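Local coordinates for protein alpha-L-arabinofuranosidase B (Aspergillus kawachii, PDB 6SXT) that hydrolyses terminal non-reducing alpha-L-arabinofuranosyl residues from arabinoxylan, arabinan and arabinogalactan, helping to degrade plant hemicellulose, at residues I7-T13 with P300-T304; T329-S335 with A372-T378. All blocks are in the same frame, centred on the assembly; numbering follows the deposited sequence.

Contact 1. Residues I7-T13 with P300-T304; sequences IYEAGDT and PSDDT
Gly-11 and Thr-304 bring their backbones together with CA atoms 5.9 Å apart, where the C-terminal end of helix 4-10 meets the first turn of helix 302-315 on the catalytic domain. The first helix ends in a Schellman motif: Asp-12 takes a positive phi of 64°, its N bonds back to Glu-9 O, and Thr-13 N bonds to Tyr-8 O. Ser-301 holds the N-cap position of the second helix. Between these two helix ends Thr-304 is the central side chain. A chi1 of -68° sets its methyl CG2 anti to the backbone N and sends it against the Tyr-8 ring, 3.5 Å from CD1, while OG1 turns to polar partners, among them Ser-301 OG at 2.9 Å, either of which could be the donor. With no side chain, Gly-11 lets its CA come to 3.7 Å from Thr-304 OG1. Pro-300, rigid and apolar, brings CG to 3.7 Å from Tyr-8 CE1, with its CB at the ring edge; the tyrosine also packs on Val-294 and Thr-296 of strand 288-296. Branched Ile-7 reaches over with CG2 to Thr-304 O and also touches Val-308 one turn on. Polar bridging between the segments falls to water. One molecule links Ile-7 O to Thr-304 OG1. A second accepts from Ser-301 N, donates to Gly-11 O, and also bonds Thr-13 OG1 and, at 2.8 Å, Thr-304 OG1.

Contact 2. Residues T329-S335 with A372-T378; sequences TSGEVVS and ASWTVVT
Ser-335 OG is gripped by two groups: it donates to Ala-372 O over 2.6 Å and is also hydrogen-bonded to Phe-481 N, near the C-terminus. With chi1 at -65°, the hydroxyl lies beside its own backbone N and reaches the carbonyl of Ala-372, just past helix 366-371, with OG lying 30° out of the carbonyl plane. Serine is small enough to do this in a buried place. From here strands 333-338 and 374-378 run antiparallel, in the middle of a four-stranded sheet of the arabinose-binding domain, a beta-trefoil. Val-334 and Trp-374 form a hydrogen-bonded pair, N to O in both directions at 2.9 Å, and Val-333 faces Thr-375 in the neighbouring non-hydrogen-bonded pair. Just before strand 333-338 begins, the pairing already holds: Val-376 N donates to Glu-332 O almost straight, at 179°, and Gly-331 N meets Val-376 O at 2.7 Å. Gly-331 and Glu-332 belong to a type II turn, Thr-329 to Glu-332, in which Gly-331 has the positive phi. Glu-332 N closes the turn on Thr-329 O, and the extended Glu-332 side chain adds a second clasp by accepting Thr-329 N on OE1. Val-334 CG2 lies 4.0 Å from Val-376 CG2, both buried, and Val-376 continues onto Phe-386 and Phe-388. The Trp-374 indole, on the same face as Val-334, donates NE1 to Ile-348 O and packs on Ile-398. Backbone bonding thus carries most of the polar pairing, while the serine hydroxyl extends it to the C-terminal tail and the valines add apolar packing.

How the contacts relate
Contact 1 and contact 2 belong to the two different domains of the enzyme and lie on opposite sides of the centre of the chain, with centres 53 Å apart and nearest atoms about 36 Å apart. They come in series: contact 1 closes at Thr-304, before contact 2 opens at Thr-329. Contact 1 joins residues from the two ends of the catalytic domain, bringing helix 4-10 to helix 302-315 across 286 intervening residues. Contact 2 spans only 36 and pairs strands 333-338 and 374-378 of the arabinose-binding domain. They share no helix, strand or sheet, so each is a local join within its own domain, and neither bridges the catalytic and arabinose-binding domains.

Contact 1. Residues I7-T13 with P300-T304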
loop_
_atom_site.group_PDB
_atom_site.type_symbol
_atom_site.label_atom_id
_atom_site.label_comp_id
_atom_site.label_asym_id
_atom_site.label_seq_id
_atom_site.Cartn_x
_atom_site.Cartn_y
_atom_site.Cartn_z
ATOM N N ILE A 7 26.196 -4.206 -0.539
ATOM C CA ILE A 7 26.798 -2.859 -0.716
ATOM C C ILE A 7 26.919 -2.195 0.642
ATOM O O ILE A 7 28.000 -1.670 0.987
ATOM C CB ILE A 7 25.997 -2.049 -1.719
ATOM C CG1 ILE A 7 26.050 -2.720 -3.087
ATOM C CG2 ILE A 7 26.453 -0.600 -1.791
ATOM C CD1 ILE A 7 25.040 -2.286 -4.062
ATOM N N TYR A 8 25.865 -2.213 1.463
ATOM C CA TYR A 8 25.917 -1.607 2.796
ATOM C C TYR A 8 26.984 -2.311 3.642
ATOM O O TYR A 8 27.749 -1.629 4.356
ATOM C CB TYR A 8 24.565 -1.652 3.509
ATOM C CG TYR A 8 23.613 -0.567 3.101
ATOM C CD1 TYR A 8 23.865 0.754 3.410
ATOM C CD2 TYR A 8 22.413 -0.837 2.449
ATOM C CE1 TYR A 8 22.959 1.762 3.095
ATOM C CE2 TYR A 8 21.494 0.170 2.123
ATOM C CZ TYR A 8 21.770 1.474 2.445
ATOM O OH TYR A 8 20.832 2.432 2.168
ATOM N N GLU A 9 27.092 -3.636 3.539
ATOM C CA GLU A 9 28.096 -4.386 4.322
ATOM C C GLU A 9 29.495 -3.937 3.878
ATOM O O GLU A 9 30.368 -3.751 4.781
ATOM C CB GLU A 9 27.901 -5.870 4.084
ATOM C CG GLU A 9 29.072 -6.721 4.547
ATOM C CD GLU A 9 29.340 -6.685 6.019
ATOM O OE1 GLU A 9 28.350 -6.749 6.792
ATOM O OE2 GLU A 9 30.557 -6.762 6.382
ATOM N N ALA A 10 29.721 -3.770 2.590
ATOM C CA ALA A 10 31.050 -3.384 2.041
ATOM C C ALA A 10 31.408 -1.978 2.533
ATOM O O ALA A 10 32.598 -1.662 2.618
ATOM C CB ALA A 10 31.053 -3.431 0.549
ATOM N N GLY A 11 30.429 -1.136 2.847
ATOM C CA GLY A 11 30.661 0.215 3.381
ATOM C C GLY A 11 30.811 0.227 4.874
ATOM O O GLY A 11 30.863 1.339 5.447
ATOM N N ASP A 12 30.800 -0.930 5.531
ATOM C CA ASP A 12 30.948 -1.124 6.992
ATOM C C ASP A 12 29.776 -0.468 7.725
ATOM O O ASP A 12 29.896 -0.127 8.902
ATOM C CB ASP A 12 32.273 -0.509 7.488
ATOM C CG ASP A 12 33.493 -1.251 6.973
ATOM O OD1 ASP A 12 33.425 -2.481 6.910
ATOM O OD2 ASP A 12 34.508 -0.577 6.618
ATOM N N THR A 13 28.596 -0.437 7.086
ATOM C CA THR A 13 27.332 0.019 7.713
ATOM C C THR A 13 26.288 -1.027 7.343
ATOM O O THR A 13 25.413 -0.772 6.505
ATOM C CB THR A 13 26.937 1.430 7.260
ATOM O OG1 THR A 13 26.798 1.480 5.825
ATOM C CG2 THR A 13 27.971 2.450 7.696
ATOM N N PRO A 300 25.576 5.463 6.815
ATOM C CA PRO A 300 26.153 5.127 5.514
ATOM C C PRO A 300 26.735 6.351 4.816
ATOM O O PRO A 300 26.189 7.451 4.941
ATOM C CB PRO A 300 24.949 4.652 4.691
ATOM C CG PRO A 300 23.975 4.189 5.733
ATOM C CD PRO A 300 24.140 5.173 6.877
ATOM N N SER A 301 27.832 6.108 4.116
ATOM C CA SER A 301 28.423 7.154 3.249
ATOM C C SER A 301 27.472 7.452 2.092
ATOM O O SER A 301 26.677 6.612 1.662
ATOM C CB SER A 301 29.761 6.766 2.744
ATOM O OG SER A 301 29.699 5.660 1.833
ATOM N N ASP A 302 27.600 8.657 1.531
ATOM C CA ASP A 302 26.889 8.989 0.297
ATOM C C ASP A 302 27.260 7.965 -0.786
ATOM O O ASP A 302 26.351 7.595 -1.571
ATOM C CB ASP A 302 27.130 10.408 -0.236
ATOM C CG ASP A 302 26.474 11.523 0.554
ATOM O OD1 ASP A 302 25.873 11.224 1.642
ATOM O OD2 ASP A 302 26.500 12.663 0.074
ATOM N N ASP A 303 28.532 7.578 -0.853
ATOM C CA ASP A 303 29.012 6.634 -1.893
ATOM C C ASP A 303 28.256 5.306 -1.761
ATOM O O ASP A 303 27.846 4.751 -2.783
ATOM C CB ASP A 303 30.506 6.357 -1.754
ATOM C CG ASP A 303 31.062 5.540 -2.906
ATOM O OD1 ASP A 303 31.094 6.068 -4.043
ATOM O OD2 ASP A 303 31.476 4.384 -2.658
ATOM N N THR A 304 28.116 4.815 -0.554
ATOM C CA THR A 304 27.433 3.506 -0.325
ATOM C C THR A 304 26.006 3.638 -0.823
ATOM O O THR A 304 25.539 2.791 -1.566
ATOM C CB THR A 304 27.466 3.149 1.147
ATOM O OG1 THR A 304 28.824 2.871 1.515
ATOM C CG2 THR A 304 26.575 1.991 1.519
HETATM O O HOH W 1 29.687 0.239 -0.118
HETATM O O HOH W 2 28.639 3.158 4.245
#

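Contact 2. Residues T329-S335 with A372-T378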
loop_
_atom_site.group_PDB
_atom_site.type_symbol
_atom_site.label_atom_id
_atom_site.label_comp_id
_atom_site.label_asym_id
_atom_site.label_seq_id
_atom_site.Cartn_x
_atom_site.Cartn_y
_atom_site.Cartn_z
ATOM N N THR A 329 -13.935 -1.467 -21.876
ATOM C CA THR A 329 -13.383 -0.361 -22.696
ATOM C C THR A 329 -14.106 0.927 -22.300
ATOM O O THR A 329 -15.319 0.859 -22.087
ATOM C CB THR A 329 -13.581 -0.605 -24.201
ATOM O OG1 THR A 329 -13.330 -1.977 -24.504
ATOM C CG2 THR A 329 -12.685 0.271 -25.044
ATOM N N SER A 330 -13.407 2.022 -22.243
ATOM C CA SER A 330 -14.008 3.317 -21.877
ATOM C C SER A 330 -15.133 3.674 -22.860
ATOM O O SER A 330 -14.933 3.535 -24.100
ATOM C CB SER A 330 -12.995 4.369 -21.866
ATOM O OG SER A 330 -13.559 5.551 -21.298
ATOM N N GLY A 331 -16.290 3.993 -22.318
ATOM C CA GLY A 331 -17.476 4.361 -23.131
ATOM C C GLY A 331 -18.436 3.208 -23.335
ATOM O O GLY A 331 -19.570 3.472 -23.785
ATOM N N GLU A 332 -18.033 1.957 -23.065
ATOM C CA GLU A 332 -18.902 0.776 -23.030
ATOM C C GLU A 332 -20.017 1.005 -22.014
ATOM O O GLU A 332 -19.740 1.537 -20.944
ATOM C CB GLU A 332 -18.055 -0.432 -22.608
ATOM C CG GLU A 332 -18.718 -1.776 -22.664
ATOM C CD GLU A 332 -17.842 -2.920 -22.188
ATOM O OE1 GLU A 332 -16.665 -2.656 -21.848
ATOM O OE2 GLU A 332 -18.335 -4.058 -22.082
ATOM N N VAL A 333 -21.241 0.579 -22.315
ATOM C CA VAL A 333 -22.333 0.572 -21.318
ATOM C C VAL A 333 -22.693 -0.863 -21.007
ATOM O O VAL A 333 -22.877 -1.639 -21.938
ATOM C CB VAL A 333 -23.560 1.360 -21.837
ATOM C CG1 VAL A 333 -24.516 1.623 -20.700
ATOM C CG2 VAL A 333 -23.099 2.647 -22.495
ATOM N N VAL A 334 -22.786 -1.208 -19.740
ATOM C CA VAL A 334 -22.963 -2.611 -19.321
ATOM C C VAL A 334 -24.060 -2.718 -18.285
ATOM O O VAL A 334 -24.355 -1.737 -17.588
ATOM C CB VAL A 334 -21.637 -3.189 -18.747
ATOM C CG1 VAL A 334 -20.521 -3.093 -19.767
ATOM C CG2 VAL A 334 -21.268 -2.528 -17.433
ATOM N N SER A 335 -24.535 -3.948 -18.088
ATOM C CA SER A 335 -25.269 -4.326 -16.883
ATOM C C SER A 335 -24.456 -5.457 -16.247
ATOM O O SER A 335 -23.763 -6.194 -16.979
ATOM C CB SER A 335 -26.728 -4.716 -17.164
ATOM O OG SER A 335 -27.426 -3.549 -17.639
ATOM N N ALA A 372 -29.891 0.130 -13.672
ATOM C CA ALA A 372 -29.101 -1.133 -13.798
ATOM C C ALA A 372 -28.138 -1.050 -14.973
ATOM O O ALA A 372 -27.666 -2.120 -15.422
ATOM C CB ALA A 372 -30.028 -2.280 -13.950
ATOM N N SER A 373 -27.904 0.136 -15.518
ATOM C CA SER A 373 -26.995 0.320 -16.659
ATOM C C SER A 373 -25.891 1.280 -16.250
ATOM O O SER A 373 -26.156 2.290 -15.566
ATOM C CB SER A 373 -27.733 0.779 -17.915
ATOM O OG SER A 373 -28.689 -0.197 -18.233
ATOM N N TRP A 374 -24.651 0.987 -16.668
ATOM C CA TRP A 374 -23.437 1.685 -16.179
ATOM C C TRP A 374 -22.512 1.979 -17.345
ATOM O O TRP A 374 -22.177 1.058 -18.114
ATOM C CB TRP A 374 -22.758 0.806 -15.120
ATOM C CG TRP A 374 -23.653 0.482 -13.964
ATOM C CD1 TRP A 374 -24.434 -0.624 -13.804
ATOM C CD2 TRP A 374 -23.991 1.365 -12.897
ATOM N NE1 TRP A 374 -25.145 -0.538 -12.649
ATOM C CE2 TRP A 374 -24.912 0.683 -12.082
ATOM C CE3 TRP A 374 -23.554 2.639 -12.522
ATOM C CZ2 TRP A 374 -25.406 1.229 -10.903
ATOM C CZ3 TRP A 374 -24.062 3.189 -11.376
ATOM C CH2 TRP A 374 -24.980 2.489 -10.581
ATOM N N THR A 375 -22.128 3.219 -17.519
ATOM C CA THR A 375 -21.123 3.643 -18.493
ATOM C C THR A 375 -19.747 3.428 -17.838
ATOM O O THR A 375 -19.477 4.002 -16.797
ATOM C CB THR A 375 -21.300 5.086 -18.924
ATOM O OG1 THR A 375 -22.677 5.253 -19.352
ATOM C CG2 THR A 375 -20.325 5.423 -20.033
ATOM N N VAL A 376 -18.936 2.644 -18.503
ATOM C CA VAL A 376 -17.572 2.353 -17.966
ATOM C C VAL A 376 -16.655 3.439 -18.482
ATOM O O VAL A 376 -16.668 3.765 -19.695
ATOM C CB VAL A 376 -17.113 0.942 -18.368
ATOM C CG1 VAL A 376 -15.805 0.616 -17.621
ATOM C CG2 VAL A 376 -18.143 -0.095 -18.016
ATOM N N VAL A 377 -15.899 4.068 -17.600
ATOM C CA VAL A 377 -14.963 5.112 -18.020
ATOM C C VAL A 377 -13.577 4.792 -17.444
ATOM O O VAL A 377 -13.462 4.058 -16.450
ATOM C CB VAL A 377 -15.428 6.494 -17.607
ATOM C CG1 VAL A 377 -16.881 6.760 -18.051
ATOM C CG2 VAL A 377 -15.296 6.760 -16.168
ATOM N N THR A 378 -12.591 5.409 -18.032
ATOM C CA THR A 378 -11.211 5.319 -17.505
ATOM C C THR A 378 -11.244 5.620 -16.015
ATOM O O THR A 378 -11.827 6.622 -15.536
ATOM C CB THR A 378 -10.271 6.247 -18.268
ATOM O OG1 THR A 378 -10.427 5.896 -19.631
ATOM C CG2 THR A 378 -8.834 6.070 -17.811
#